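Putative extracellular solute-binding protein (Bordetella bronchiseptica, PDB 4P56) probably serves as the periplasmic solute receptor of a TRAP transporter and binds mandelate in a pocket of its family 7 solute-binding fold. Local coordinates at residues P37-V42 and R272-H277; S118-D123 and R333-Q338; V138-I143 and A239-R244; Q165-R170 and V203-F208; T227-G232 and D297-A302. All coordinates share one frame; numbering follows the deposited sequence.

Interaction 1 (P37-V42 and R272-H277); sequences PTHAVV and RAWDTH. With RMN ((R)-mandelic acid), chain D.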
# COMPACT_ATOMS: atom_id res chain seq x y z
N PRO A 37 -8.48 12.95 -6.76
CA PRO A 37 -8.55 13.73 -5.51
C PRO A 37 -9.63 13.22 -4.56
O PRO A 37 -9.57 13.51 -3.36
CB PRO A 37 -8.91 15.15 -5.98
CG PRO A 37 -8.87 15.16 -7.46
CD PRO A 37 -8.91 13.73 -7.93
N THR A 38 -10.59 12.47 -5.09
CA THR A 38 -11.65 11.89 -4.26
C THR A 38 -11.19 10.59 -3.55
O THR A 38 -11.85 10.11 -2.63
CB THR A 38 -12.88 11.61 -5.14
OG1 THR A 38 -12.44 11.00 -6.36
CG2 THR A 38 -13.59 12.91 -5.49
N HIS A 39 -10.06 10.01 -3.97
CA HIS A 39 -9.57 8.78 -3.34
C HIS A 39 -9.24 8.97 -1.86
O HIS A 39 -8.82 10.04 -1.43
CB HIS A 39 -8.34 8.23 -4.07
CG HIS A 39 -7.99 6.83 -3.68
ND1 HIS A 39 -7.16 6.54 -2.62
CD2 HIS A 39 -8.39 5.63 -4.17
CE1 HIS A 39 -7.04 5.23 -2.50
NE2 HIS A 39 -7.78 4.65 -3.43
N ALA A 40 -9.42 7.92 -1.07
CA ALA A 40 -9.11 7.97 0.36
C ALA A 40 -7.76 8.63 0.68
O ALA A 40 -7.65 9.47 1.58
CB ALA A 40 -9.10 6.60 0.92
N VAL A 41 -6.73 8.15 0.02
CA VAL A 41 -5.38 8.67 0.19
C VAL A 41 -5.30 10.19 0.08
O VAL A 41 -4.55 10.83 0.81
CB VAL A 41 -4.43 8.07 -0.84
CG1 VAL A 41 -3.05 8.69 -0.68
CG2 VAL A 41 -4.34 6.56 -0.66
N VAL A 42 -6.04 10.77 -0.85
CA VAL A 42 -6.01 12.23 -0.99
C VAL A 42 -7.06 12.88 -0.09
O VAL A 42 -6.72 13.69 0.80
CB VAL A 42 -6.20 12.67 -2.44
CG1 VAL A 42 -6.07 14.15 -2.57
CG2 VAL A 42 -5.19 11.99 -3.35
N ARG A 272 -6.39 4.71 8.94
CA ARG A 272 -7.80 4.92 9.30
C ARG A 272 -8.66 5.30 8.09
O ARG A 272 -9.83 4.88 7.98
CB ARG A 272 -7.95 5.91 10.48
CG ARG A 272 -7.44 5.26 11.81
CD ARG A 272 -7.69 6.10 13.08
NE ARG A 272 -7.39 5.27 14.24
CZ ARG A 272 -8.27 4.52 14.89
NH1 ARG A 272 -9.57 4.54 14.58
NH2 ARG A 272 -7.86 3.78 15.91
N ALA A 273 -8.07 6.04 7.16
CA ALA A 273 -8.75 6.41 5.94
C ALA A 273 -9.03 5.17 5.09
O ALA A 273 -10.15 5.00 4.63
CB ALA A 273 -7.92 7.42 5.15
N TRP A 274 -8.01 4.34 4.87
CA TRP A 274 -8.17 3.12 4.11
C TRP A 274 -9.23 2.22 4.68
O TRP A 274 -10.03 1.67 3.93
CB TRP A 274 -6.89 2.30 4.10
CG TRP A 274 -5.80 2.77 3.21
CD1 TRP A 274 -4.64 3.38 3.59
CD2 TRP A 274 -5.73 2.64 1.79
NE1 TRP A 274 -3.85 3.65 2.49
CE2 TRP A 274 -4.50 3.20 1.37
CE3 TRP A 274 -6.61 2.12 0.82
CZ2 TRP A 274 -4.11 3.25 0.04
CZ3 TRP A 274 -6.23 2.18 -0.50
CH2 TRP A 274 -4.99 2.73 -0.88
N ASP A 275 -9.18 2.01 6.00
CA ASP A 275 -10.15 1.16 6.70
C ASP A 275 -11.58 1.68 6.61
O ASP A 275 -12.55 0.90 6.50
CB ASP A 275 -9.79 1.01 8.20
CG ASP A 275 -8.63 0.05 8.44
OD1 ASP A 275 -8.48 -0.88 7.62
OD2 ASP A 275 -7.90 0.21 9.46
N THR A 276 -11.74 2.99 6.63
CA THR A 276 -13.07 3.58 6.54
C THR A 276 -13.62 3.34 5.14
O THR A 276 -14.77 2.95 4.95
CB THR A 276 -13.02 5.08 6.90
OG1 THR A 276 -12.57 5.22 8.27
CG2 THR A 276 -14.37 5.73 6.75
N HIS A 277 -12.78 3.52 4.13
CA HIS A 277 -13.24 3.27 2.77
C HIS A 277 -13.49 1.81 2.49
O HIS A 277 -14.46 1.48 1.80
CB HIS A 277 -12.27 3.86 1.76
CG HIS A 277 -12.43 5.33 1.63
ND1 HIS A 277 -12.81 5.94 0.46
CD2 HIS A 277 -12.31 6.32 2.55
CE1 HIS A 277 -12.88 7.24 0.64
NE2 HIS A 277 -12.59 7.49 1.91
C1 RMN D . -2.67 0.43 -4.77
C2 RMN D . -2.51 1.79 -5.01
C3 RMN D . -3.56 2.66 -4.80
C4 RMN D . -4.80 2.19 -4.39
C5 RMN D . -4.96 0.82 -4.17
C6 RMN D . -3.90 -0.04 -4.36
C7 RMN D . -1.53 -0.52 -5.02
C10 RMN D . -1.80 -1.28 -6.28
O8 RMN D . -1.39 -1.47 -4.03
O11 RMN D . -2.45 -2.39 -6.27
O12 RMN D . -1.43 -0.79 -7.39
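H39 and W274 build an aromatic wall of the mandelate pocket where the start of helix 40-56 meets helix 263-285. The imidazole turns its edge to the face of the indole six-membered ring in an offset edge-to-face pair, planes 74° apart, with H39 CE1 3.6 Å from W274 CH2. C4 of the mandelate ring lies at the indole's edge, in its plane, 3.6 Å from W274 CH2. V41 CG2 comes alongside the indole, 3.4 Å from W274 CZ2. H39 is also the N-cap of its helix: with CG anti to the backbone N (chi1 -167°), its ND1 accepts from V41 N at 3.1 Å, while NE2 is hydrogen-bonded to E212. Elsewhere along the two helices, A40 CB sits over the H277 ring, 3.5 Å from the centroid and 7° off the normal, a CH-pi contact; H277 NE2 hydrogen-bonds to D44. Helix 211-216 touches both histidines and the indole, helix 114-129 packs on W274 through A114, and Y144 of strand 139-145 meets the indole ring.

Interaction 2 (S118-D123 and R333-Q338); sequences SIAAWD and RAEIKQ
A120 and I336 form the tight part of this contact, where the CA atoms come within 5.6 Å and A120 CB lies 3.9 Å from I336 CB. The small alanine also lets the E335 chain run close over its backbone, with A120 CA 3.7 Å from E335 CD. These are two helices of the solute-binding fold, 114-129 and the C-terminal 325-340, packed nearly antiparallel: their short axes are 158° apart in direction and approach to 8.9 Å. Toward the more open side the chemistry turns polar. E335 stays extended, CG anti to the backbone N (chi1 -180°), and carries its carboxylate across to D123, whose chain it meets at about a right angle. The two carboxylates are nearly coplanar, and D123 OD2 stands 2.5 Å from E335 OE2, close enough that an acid proton probably lies there. R264 of helix 263-285 forms a salt bridge with D123 OD2 and a long, weak ion pair with E335 OE2, which would probably offset the gathered negative charge. I119 CG2 borders the same oxygen, 3.5 Å from E335 OE2.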
# COMPACT_ATOMS: atom_id res chain seq x y z
N SER A 118 -0.38 -0.53 9.13
CA SER A 118 0.34 0.72 8.90
C SER A 118 1.20 1.06 10.11
O SER A 118 2.38 1.38 9.99
CB SER A 118 -0.63 1.89 8.66
OG SER A 118 -1.36 1.73 7.46
N ILE A 119 0.59 1.03 11.28
CA ILE A 119 1.30 1.41 12.49
C ILE A 119 2.45 0.45 12.73
O ILE A 119 3.57 0.88 12.99
CB ILE A 119 0.37 1.43 13.71
CG1 ILE A 119 -0.56 2.62 13.60
CG2 ILE A 119 1.19 1.54 15.00
CD1 ILE A 119 -1.77 2.52 14.45
N ALA A 120 2.19 -0.84 12.62
CA ALA A 120 3.22 -1.84 12.89
C ALA A 120 4.30 -1.79 11.81
O ALA A 120 5.49 -1.93 12.10
CB ALA A 120 2.60 -3.25 13.00
N ALA A 121 3.91 -1.53 10.57
CA ALA A 121 4.91 -1.44 9.50
C ALA A 121 5.85 -0.28 9.71
O ALA A 121 7.07 -0.43 9.61
CB ALA A 121 4.25 -1.32 8.14
N TRP A 122 5.31 0.90 9.97
CA TRP A 122 6.15 2.06 10.23
C TRP A 122 7.02 1.87 11.46
O TRP A 122 8.21 2.17 11.44
CB TRP A 122 5.35 3.36 10.38
CG TRP A 122 6.25 4.43 10.92
CD1 TRP A 122 6.24 4.95 12.17
CD2 TRP A 122 7.35 5.04 10.22
NE1 TRP A 122 7.27 5.86 12.30
CE2 TRP A 122 7.97 5.93 11.11
CE3 TRP A 122 7.87 4.90 8.92
CZ2 TRP A 122 9.08 6.69 10.75
CZ3 TRP A 122 8.98 5.63 8.56
CH2 TRP A 122 9.57 6.54 9.47
N ASP A 123 6.44 1.41 12.56
CA ASP A 123 7.20 1.30 13.79
C ASP A 123 8.39 0.36 13.54
O ASP A 123 9.50 0.61 14.01
CB ASP A 123 6.34 0.80 14.95
CG ASP A 123 5.43 1.89 15.55
OD1 ASP A 123 5.63 3.08 15.26
OD2 ASP A 123 4.51 1.56 16.34
N ARG A 333 5.34 -8.72 14.11
CA ARG A 333 4.27 -9.70 14.36
C ARG A 333 3.67 -9.50 15.71
O ARG A 333 2.45 -9.67 15.87
CB ARG A 333 4.79 -11.13 14.23
CG ARG A 333 5.01 -11.46 12.78
CD ARG A 333 5.75 -12.75 12.54
NE ARG A 333 5.63 -13.01 11.12
CZ ARG A 333 6.27 -13.95 10.46
NH1 ARG A 333 7.12 -14.77 11.09
NH2 ARG A 333 6.05 -14.07 9.15
N ALA A 334 4.51 -9.18 16.69
CA ALA A 334 4.01 -9.01 18.04
C ALA A 334 3.14 -7.77 18.08
O ALA A 334 2.06 -7.76 18.67
CB ALA A 334 5.15 -8.86 19.01
N GLU A 335 3.59 -6.73 17.39
CA GLU A 335 2.87 -5.46 17.45
C GLU A 335 1.53 -5.50 16.70
O GLU A 335 0.52 -4.98 17.19
CB GLU A 335 3.75 -4.34 16.91
CG GLU A 335 3.06 -2.99 16.95
CD GLU A 335 3.97 -1.86 16.52
OE1 GLU A 335 5.17 -2.12 16.23
OE2 GLU A 335 3.49 -0.71 16.49
N ILE A 336 1.49 -6.14 15.54
CA ILE A 336 0.25 -6.20 14.76
C ILE A 336 -0.79 -7.13 15.43
O ILE A 336 -1.98 -6.82 15.44
CB ILE A 336 0.50 -6.55 13.25
CG1 ILE A 336 -0.68 -6.06 12.38
CG2 ILE A 336 0.72 -8.02 13.09
CD1 ILE A 336 -0.43 -6.15 10.87
N LYS A 337 -0.32 -8.21 16.04
CA LYS A 337 -1.17 -9.14 16.78
C LYS A 337 -1.84 -8.39 17.94
O LYS A 337 -3.05 -8.49 18.14
CB LYS A 337 -0.32 -10.32 17.27
CG LYS A 337 -1.06 -11.52 17.83
CD LYS A 337 -0.05 -12.51 18.43
CE LYS A 337 -0.72 -13.50 19.39
NZ LYS A 337 0.29 -14.22 20.25
N GLN A 338 -1.05 -7.61 18.67
CA GLN A 338 -1.58 -6.78 19.76
C GLN A 338 -2.55 -5.68 19.27
O GLN A 338 -3.67 -5.52 19.80
CB GLN A 338 -0.41 -6.14 20.50
CG GLN A 338 -0.83 -5.15 21.58
CD GLN A 338 0.27 -4.93 22.61
OE1 GLN A 338 1.02 -5.85 22.95
NE2 GLN A 338 0.38 -3.70 23.10

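Interaction 3 (V138-I143 and A239-R244); sequences VRLLGI and AVIINR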
# COMPACT_ATOMS: atom_id res chain seq x y z
N VAL A 138 15.78 11.15 -0.85
CA VAL A 138 14.64 11.95 -0.38
C VAL A 138 14.53 11.76 1.14
O VAL A 138 15.18 10.87 1.73
CB VAL A 138 13.30 11.53 -1.02
CG1 VAL A 138 13.37 11.65 -2.57
CG2 VAL A 138 12.93 10.10 -0.62
N ARG A 139 13.74 12.59 1.81
CA ARG A 139 13.48 12.35 3.22
C ARG A 139 12.24 11.52 3.35
O ARG A 139 11.20 11.84 2.78
CB ARG A 139 13.32 13.63 4.03
CG ARG A 139 12.82 13.36 5.44
CD ARG A 139 12.65 14.63 6.27
NE ARG A 139 13.93 15.06 6.80
CZ ARG A 139 14.44 14.70 7.97
NH1 ARG A 139 13.76 13.91 8.81
NH2 ARG A 139 15.63 15.15 8.33
N LEU A 140 12.36 10.40 4.06
CA LEU A 140 11.21 9.53 4.31
C LEU A 140 10.46 10.06 5.53
O LEU A 140 10.99 10.09 6.62
CB LEU A 140 11.68 8.10 4.58
CG LEU A 140 10.61 7.06 4.92
CD1 LEU A 140 9.58 6.89 3.81
CD2 LEU A 140 11.25 5.71 5.29
N LEU A 141 9.22 10.47 5.33
CA LEU A 141 8.42 10.98 6.45
C LEU A 141 7.67 9.83 7.15
O LEU A 141 7.56 9.81 8.37
CB LEU A 141 7.45 12.05 5.97
CG LEU A 141 8.06 13.36 5.51
CD1 LEU A 141 6.98 14.28 4.95
CD2 LEU A 141 8.84 14.10 6.66
N GLY A 142 7.15 8.88 6.38
CA GLY A 142 6.35 7.83 6.98
C GLY A 142 5.94 6.78 5.97
O GLY A 142 6.15 6.97 4.77
N ILE A 143 5.39 5.68 6.47
CA ILE A 143 4.93 4.60 5.64
C ILE A 143 3.55 4.21 6.14
O ILE A 143 3.26 4.32 7.32
CB ILE A 143 5.87 3.38 5.72
CG1 ILE A 143 7.21 3.68 5.05
CG2 ILE A 143 5.23 2.15 5.11
CD1 ILE A 143 8.31 2.64 5.37
N ALA A 239 5.03 4.96 0.78
CA ALA A 239 5.86 5.88 1.55
C ALA A 239 5.44 7.32 1.28
O ALA A 239 5.16 7.67 0.15
CB ALA A 239 7.33 5.70 1.20
N VAL A 240 5.41 8.16 2.31
CA VAL A 240 5.28 9.59 2.09
C VAL A 240 6.69 10.23 2.21
O VAL A 240 7.40 10.03 3.21
CB VAL A 240 4.29 10.21 3.08
CG1 VAL A 240 4.27 11.73 2.91
CG2 VAL A 240 2.91 9.63 2.86
N ILE A 241 7.09 10.97 1.19
CA ILE A 241 8.44 11.48 1.06
C ILE A 241 8.45 13.00 0.79
O ILE A 241 7.47 13.56 0.28
CB ILE A 241 9.22 10.73 -0.07
CG1 ILE A 241 8.49 10.81 -1.39
CG2 ILE A 241 9.37 9.21 0.27
CD1 ILE A 241 9.29 10.33 -2.58
N ILE A 242 9.56 13.65 1.16
CA ILE A 242 9.73 15.07 0.91
C ILE A 242 11.13 15.35 0.40
O ILE A 242 12.12 14.71 0.78
CB ILE A 242 9.38 15.92 2.17
CG1 ILE A 242 9.45 17.40 1.84
CG2 ILE A 242 10.31 15.57 3.34
CD1 ILE A 242 8.78 18.30 2.91
N ASN A 243 11.20 16.30 -0.51
CA ASN A 243 12.46 16.70 -1.07
C ASN A 243 13.32 17.27 0.07
O ASN A 243 12.83 18.02 0.93
CB ASN A 243 12.20 17.78 -2.11
CG ASN A 243 13.50 18.40 -2.62
OD1 ASN A 243 13.97 19.37 -2.05
ND2 ASN A 243 14.08 17.82 -3.66
N ARG A 244 14.61 16.91 0.09
CA ARG A 244 15.46 17.28 1.22
C ARG A 244 15.74 18.78 1.30
O ARG A 244 15.85 19.35 2.38
CB ARG A 244 16.79 16.51 1.18
CG ARG A 244 16.61 15.06 1.51
CD ARG A 244 17.94 14.31 1.42
NE ARG A 244 17.78 13.01 2.04
CZ ARG A 244 18.60 11.98 1.85
NH1 ARG A 244 19.66 12.10 1.06
NH2 ARG A 244 18.34 10.82 2.45
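V240 O takes two N-H groups from the facing strand: L141 N at 2.8 Å and, more weakly, G142 N at 3.4 Å. Two residues opposite one define a classic beta bulge, and L141 has the backbone angles expected of its first position, phi/psi -89°/-39°. Regular antiparallel pairing flanks it. G142 O accepts from V240 N at 2.8 Å on one side, and on the other R139 and I242 exchange both backbone bonds. At the bulge L141 crosses I242, its CG 3.8 Å from I242 CG2, beside which R139 CB also lies at 3.6 Å. On the opposite face L140 CD1 reaches A239 CB at 3.6 Å, and V138 CG2 meets I241 CG2 at 3.8 Å. Further out, N243 caps the helix that follows by accepting from A246 N, its ND2 bonds V80 O, and the R139 guanidinium makes a cation-pi contact with F247. Strand 237-242 is the middle one of three, between 87-91 and 139-145; helix 114-129 lies on L140 and I143, helix 76-81 on V138 and I241.

Interaction 4 (Q165-R170 and V203-F208); sequences QGLKIR and VADGVF. With RMN ((R)-mandelic acid), chain D.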
# COMPACT_ATOMS: atom_id res chain seq x y z
N GLN A 165 -5.01 -20.68 -11.92
CA GLN A 165 -4.07 -21.02 -12.98
C GLN A 165 -4.44 -20.31 -14.27
O GLN A 165 -5.55 -20.45 -14.77
CB GLN A 165 -3.98 -22.54 -13.21
CG GLN A 165 -2.72 -22.94 -14.04
CD GLN A 165 -1.39 -22.70 -13.29
OE1 GLN A 165 -1.22 -23.16 -12.15
NE2 GLN A 165 -0.46 -21.96 -13.91
N GLY A 166 -3.51 -19.52 -14.80
CA GLY A 166 -3.72 -18.86 -16.07
C GLY A 166 -4.45 -17.52 -16.03
O GLY A 166 -4.47 -16.83 -17.04
N LEU A 167 -5.05 -17.14 -14.90
CA LEU A 167 -5.71 -15.84 -14.83
C LEU A 167 -4.70 -14.72 -14.98
O LEU A 167 -3.67 -14.69 -14.29
CB LEU A 167 -6.45 -15.64 -13.52
CG LEU A 167 -7.50 -16.66 -13.13
CD1 LEU A 167 -8.14 -16.23 -11.80
CD2 LEU A 167 -8.54 -16.78 -14.24
N LYS A 168 -5.05 -13.76 -15.83
CA LYS A 168 -4.25 -12.57 -16.00
C LYS A 168 -4.75 -11.55 -14.99
O LYS A 168 -5.88 -11.03 -15.08
CB LYS A 168 -4.36 -12.05 -17.44
CG LYS A 168 -3.91 -13.05 -18.47
CD LYS A 168 -3.96 -12.47 -19.88
CE LYS A 168 -3.60 -13.52 -20.95
NZ LYS A 168 -4.58 -14.62 -20.95
N ILE A 169 -3.92 -11.30 -13.99
CA ILE A 169 -4.31 -10.49 -12.85
C ILE A 169 -3.51 -9.21 -12.75
O ILE A 169 -2.28 -9.24 -12.61
CB ILE A 169 -4.09 -11.27 -11.53
CG1 ILE A 169 -4.90 -12.57 -11.51
CG2 ILE A 169 -4.51 -10.40 -10.35
CD1 ILE A 169 -6.43 -12.36 -11.60
N ARG A 170 -4.21 -8.08 -12.82
CA ARG A 170 -3.56 -6.80 -12.60
C ARG A 170 -3.08 -6.74 -11.15
O ARG A 170 -3.87 -6.80 -10.21
CB ARG A 170 -4.57 -5.67 -12.85
CG ARG A 170 -3.98 -4.30 -13.12
CD ARG A 170 -3.14 -3.66 -11.99
NE ARG A 170 -3.66 -3.85 -10.64
CZ ARG A 170 -3.23 -3.20 -9.55
NH1 ARG A 170 -2.32 -2.24 -9.62
NH2 ARG A 170 -3.75 -3.51 -8.38
N VAL A 203 -8.35 -7.35 -21.17
CA VAL A 203 -6.95 -7.75 -21.17
C VAL A 203 -6.65 -8.54 -19.91
O VAL A 203 -6.05 -9.60 -19.97
CB VAL A 203 -6.01 -6.54 -21.24
CG1 VAL A 203 -4.55 -6.98 -21.05
CG2 VAL A 203 -6.20 -5.78 -22.56
N ALA A 204 -7.10 -8.01 -18.77
CA ALA A 204 -6.98 -8.69 -17.49
C ALA A 204 -8.26 -9.44 -17.13
O ALA A 204 -9.35 -8.97 -17.47
CB ALA A 204 -6.65 -7.69 -16.42
N ASP A 205 -8.10 -10.60 -16.48
CA ASP A 205 -9.20 -11.43 -15.99
C ASP A 205 -9.62 -11.01 -14.60
O ASP A 205 -10.66 -11.47 -14.08
CB ASP A 205 -8.76 -12.89 -15.88
CG ASP A 205 -8.44 -13.49 -17.20
OD1 ASP A 205 -9.32 -13.47 -18.09
OD2 ASP A 205 -7.29 -13.96 -17.36
N GLY A 206 -8.79 -10.20 -13.96
CA GLY A 206 -8.98 -9.92 -12.56
C GLY A 206 -7.94 -8.96 -12.03
O GLY A 206 -7.12 -8.42 -12.78
N VAL A 207 -8.04 -8.70 -10.73
CA VAL A 207 -7.22 -7.69 -10.09
C VAL A 207 -7.06 -8.01 -8.63
O VAL A 207 -8.00 -8.51 -7.99
CB VAL A 207 -7.79 -6.25 -10.28
CG1 VAL A 207 -9.21 -6.13 -9.75
CG2 VAL A 207 -6.91 -5.23 -9.57
N PHE A 208 -5.87 -7.76 -8.11
CA PHE A 208 -5.61 -7.86 -6.68
C PHE A 208 -5.73 -6.42 -6.18
O PHE A 208 -4.96 -5.55 -6.60
CB PHE A 208 -4.20 -8.43 -6.38
CG PHE A 208 -4.08 -9.94 -6.48
CD1 PHE A 208 -5.13 -10.72 -6.89
CD2 PHE A 208 -2.86 -10.58 -6.16
CE1 PHE A 208 -4.99 -12.10 -6.97
CE2 PHE A 208 -2.73 -11.93 -6.23
CZ PHE A 208 -3.81 -12.70 -6.64
C1 RMN D . -2.67 0.43 -4.77
C2 RMN D . -2.51 1.79 -5.01
C3 RMN D . -3.56 2.66 -4.80
C4 RMN D . -4.80 2.19 -4.39
C5 RMN D . -4.96 0.82 -4.17
C6 RMN D . -3.90 -0.04 -4.36
C7 RMN D . -1.53 -0.52 -5.02
C10 RMN D . -1.80 -1.28 -6.28
O8 RMN D . -1.39 -1.47 -4.03
O11 RMN D . -2.45 -2.39 -6.27
O12 RMN D . -1.43 -0.79 -7.39
O HOH W 1 -7.02 -16.73 -18.36
O HOH W 2 -7.29 -14.04 -20.15
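The carboxylate end of the mandelate pocket is anchored by R170, on strand 168-171, paired in parallel with 206-210 inside the six-stranded mixed sheet, where the backbones of R170, G206 and F208 interlock. The guanidinium meets the ligand edge-on, with the carboxylate carbon in its plane: R170 NH1 donates to O12 at 2.8 Å (174°) and R170 NH2 to O11 at 2.7 Å. This two-pronged hydrogen bonding resembles that of other TRAP solute-binding proteins, where an arginine commonly holds the carboxylate. Two bends, at chi2 (-62°) and chi3, curl the chain so that its end also meets F208 O, a weak bond from NH2. NH1 further bonds K190 O and F209 adds a cation-pi contact, so the group's rotation is fixed from several directions; NE, beside V207 CG2, is buried without a polar partner. The parallel ladder itself runs from R170 N to G206 O at 2.9 Å and from F208 N to R170 O at 3.1 Å. I169 CG2 lies over the F208 ring, 4.0 Å from its centroid, and I169 CD1 rests on the side-chain-free CA of G206. Where the pairing begins, D205 OD2 uses its anti lone pair to take K168 N at 2.7 Å, almost straight at 176°, while a water that accepts from K168 NZ at 2.9 Å also lies close to D205 OD2.

Interaction 5 (T227-G232 and D297-A302); sequences TEFPGG and DALIEA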
# COMPACT_ATOMS: atom_id res chain seq x y z
N THR A 227 -12.87 -13.18 -3.78
CA THR A 227 -12.51 -14.13 -2.72
C THR A 227 -11.67 -13.43 -1.69
O THR A 227 -10.64 -12.86 -2.00
CB THR A 227 -11.76 -15.35 -3.27
OG1 THR A 227 -12.63 -16.02 -4.20
CG2 THR A 227 -11.38 -16.32 -2.13
N GLU A 228 -12.16 -13.45 -0.46
CA GLU A 228 -11.48 -12.80 0.64
C GLU A 228 -10.76 -13.85 1.44
O GLU A 228 -11.15 -15.01 1.47
CB GLU A 228 -12.48 -12.09 1.54
CG GLU A 228 -13.25 -10.97 0.88
CD GLU A 228 -14.13 -10.28 1.88
OE1 GLU A 228 -15.29 -10.70 2.01
OE2 GLU A 228 -13.64 -9.36 2.59
N PHE A 229 -9.69 -13.41 2.11
CA PHE A 229 -8.82 -14.29 2.87
C PHE A 229 -8.60 -13.67 4.24
O PHE A 229 -8.38 -12.46 4.34
CB PHE A 229 -7.47 -14.36 2.17
CG PHE A 229 -7.48 -15.12 0.87
CD1 PHE A 229 -7.88 -14.51 -0.30
CD2 PHE A 229 -7.07 -16.44 0.83
CE1 PHE A 229 -7.88 -15.20 -1.49
CE2 PHE A 229 -7.08 -17.13 -0.34
CZ PHE A 229 -7.47 -16.50 -1.51
N PRO A 230 -8.61 -14.49 5.29
CA PRO A 230 -8.34 -13.96 6.62
C PRO A 230 -6.97 -13.32 6.70
O PRO A 230 -5.96 -13.94 6.37
CB PRO A 230 -8.43 -15.19 7.52
CG PRO A 230 -9.38 -16.10 6.79
CD PRO A 230 -9.03 -15.90 5.34
N GLY A 231 -6.96 -12.07 7.15
CA GLY A 231 -5.73 -11.31 7.28
C GLY A 231 -5.18 -10.85 5.95
O GLY A 231 -4.05 -10.34 5.88
N GLY A 232 -5.96 -11.05 4.89
CA GLY A 232 -5.58 -10.59 3.57
C GLY A 232 -4.77 -11.58 2.75
O GLY A 232 -3.96 -12.34 3.27
N ASP A 297 -10.62 -23.44 4.24
CA ASP A 297 -9.34 -23.80 4.86
C ASP A 297 -8.38 -24.43 3.87
O ASP A 297 -7.17 -24.25 4.00
CB ASP A 297 -9.55 -24.73 6.07
CG ASP A 297 -10.25 -24.05 7.23
OD1 ASP A 297 -10.21 -22.80 7.31
OD2 ASP A 297 -10.84 -24.75 8.07
N ALA A 298 -8.90 -25.18 2.90
CA ALA A 298 -8.03 -25.86 1.93
C ALA A 298 -7.35 -24.84 1.02
O ALA A 298 -6.15 -24.93 0.74
CB ALA A 298 -8.83 -26.88 1.10
N LEU A 299 -8.11 -23.85 0.57
CA LEU A 299 -7.53 -22.83 -0.31
C LEU A 299 -6.46 -22.01 0.39
O LEU A 299 -5.41 -21.75 -0.17
CB LEU A 299 -8.63 -21.93 -0.84
CG LEU A 299 -8.18 -20.72 -1.64
CD1 LEU A 299 -7.35 -21.13 -2.84
CD2 LEU A 299 -9.45 -19.97 -2.07
N ILE A 300 -6.75 -21.59 1.62
CA ILE A 300 -5.79 -20.89 2.45
C ILE A 300 -4.51 -21.71 2.58
O ILE A 300 -3.42 -21.22 2.35
CB ILE A 300 -6.40 -20.60 3.85
CG1 ILE A 300 -7.51 -19.53 3.76
CG2 ILE A 300 -5.32 -20.15 4.84
CD1 ILE A 300 -8.40 -19.49 5.00
N GLU A 301 -4.65 -23.00 2.92
CA GLU A 301 -3.45 -23.81 3.13
C GLU A 301 -2.65 -24.00 1.85
O GLU A 301 -1.42 -23.98 1.87
CB GLU A 301 -3.82 -25.17 3.75
CG GLU A 301 -4.09 -25.04 5.24
CD GLU A 301 -2.94 -24.36 5.97
OE1 GLU A 301 -1.78 -24.83 5.81
OE2 GLU A 301 -3.18 -23.34 6.67
N ALA A 302 -3.35 -24.13 0.72
CA ALA A 302 -2.68 -24.23 -0.57
C ALA A 302 -1.91 -22.95 -0.87
O ALA A 302 -0.79 -23.01 -1.39
CB ALA A 302 -3.68 -24.53 -1.66
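F229 O accepts from G232 N at 2.9 Å, closing a type II beta turn that sets F229 and P230 against L299 and I300 of helix 297-307. G231, with phi 74°, has the positive phi of the turn's third residue. The rest of the contact is apolar. The F229 ring crosses L299 at about a right angle, with F229 CE2 4.0 Å from L299 CG, and the adjoining ring carbon F229 CD2 is 4.3 Å from I300 CG1. L299 gets there with CG anti to the backbone N (chi1 173°), which carries its branch out to the ring and to T227, where T227 CG2 and L299 CD2 meet tip to tip at 4.1 Å. On the exposed side P230 CD packs on I300 CD1 at 3.7 Å. Polar groups are satisfied away from the interface: T227 OG1 bonds V158 O, L299 N bonds D296 OD1 just before the helix, and E228 pairs through its backbone with V293 and A295, tying strand 225-228 to 291-294. With carbon-to-carbon contacts near 4 Å and no directed bond between turn and helix, the orientation probably rests on shape and on the bonding within each partner.

In the fold
Interactions 1 and 4 both touch the mandelate, about 25 Å apart between centres: the first supplies aromatic carbon at the ligand ring, the second guanidinium hydrogen bonds to its carboxylate. Interactions 2 and 3 meet directly, W122 of helix 114-129 packing by CE3 at 3.6 Å from I143 N, so helix 114-129 serves both contacts. Interactions 4 and 5 share the six-stranded mixed sheet, on strands 168-171, 206-210 and 225-228. Interactions 1 and 2 join helix to helix and 5 a turn to a helix, whereas 3 and 4 are backbone ladders. All five are largely buried, yet 2 and 4 end in partly exposed carboxylates and 5 has an exposed proline on its outer side.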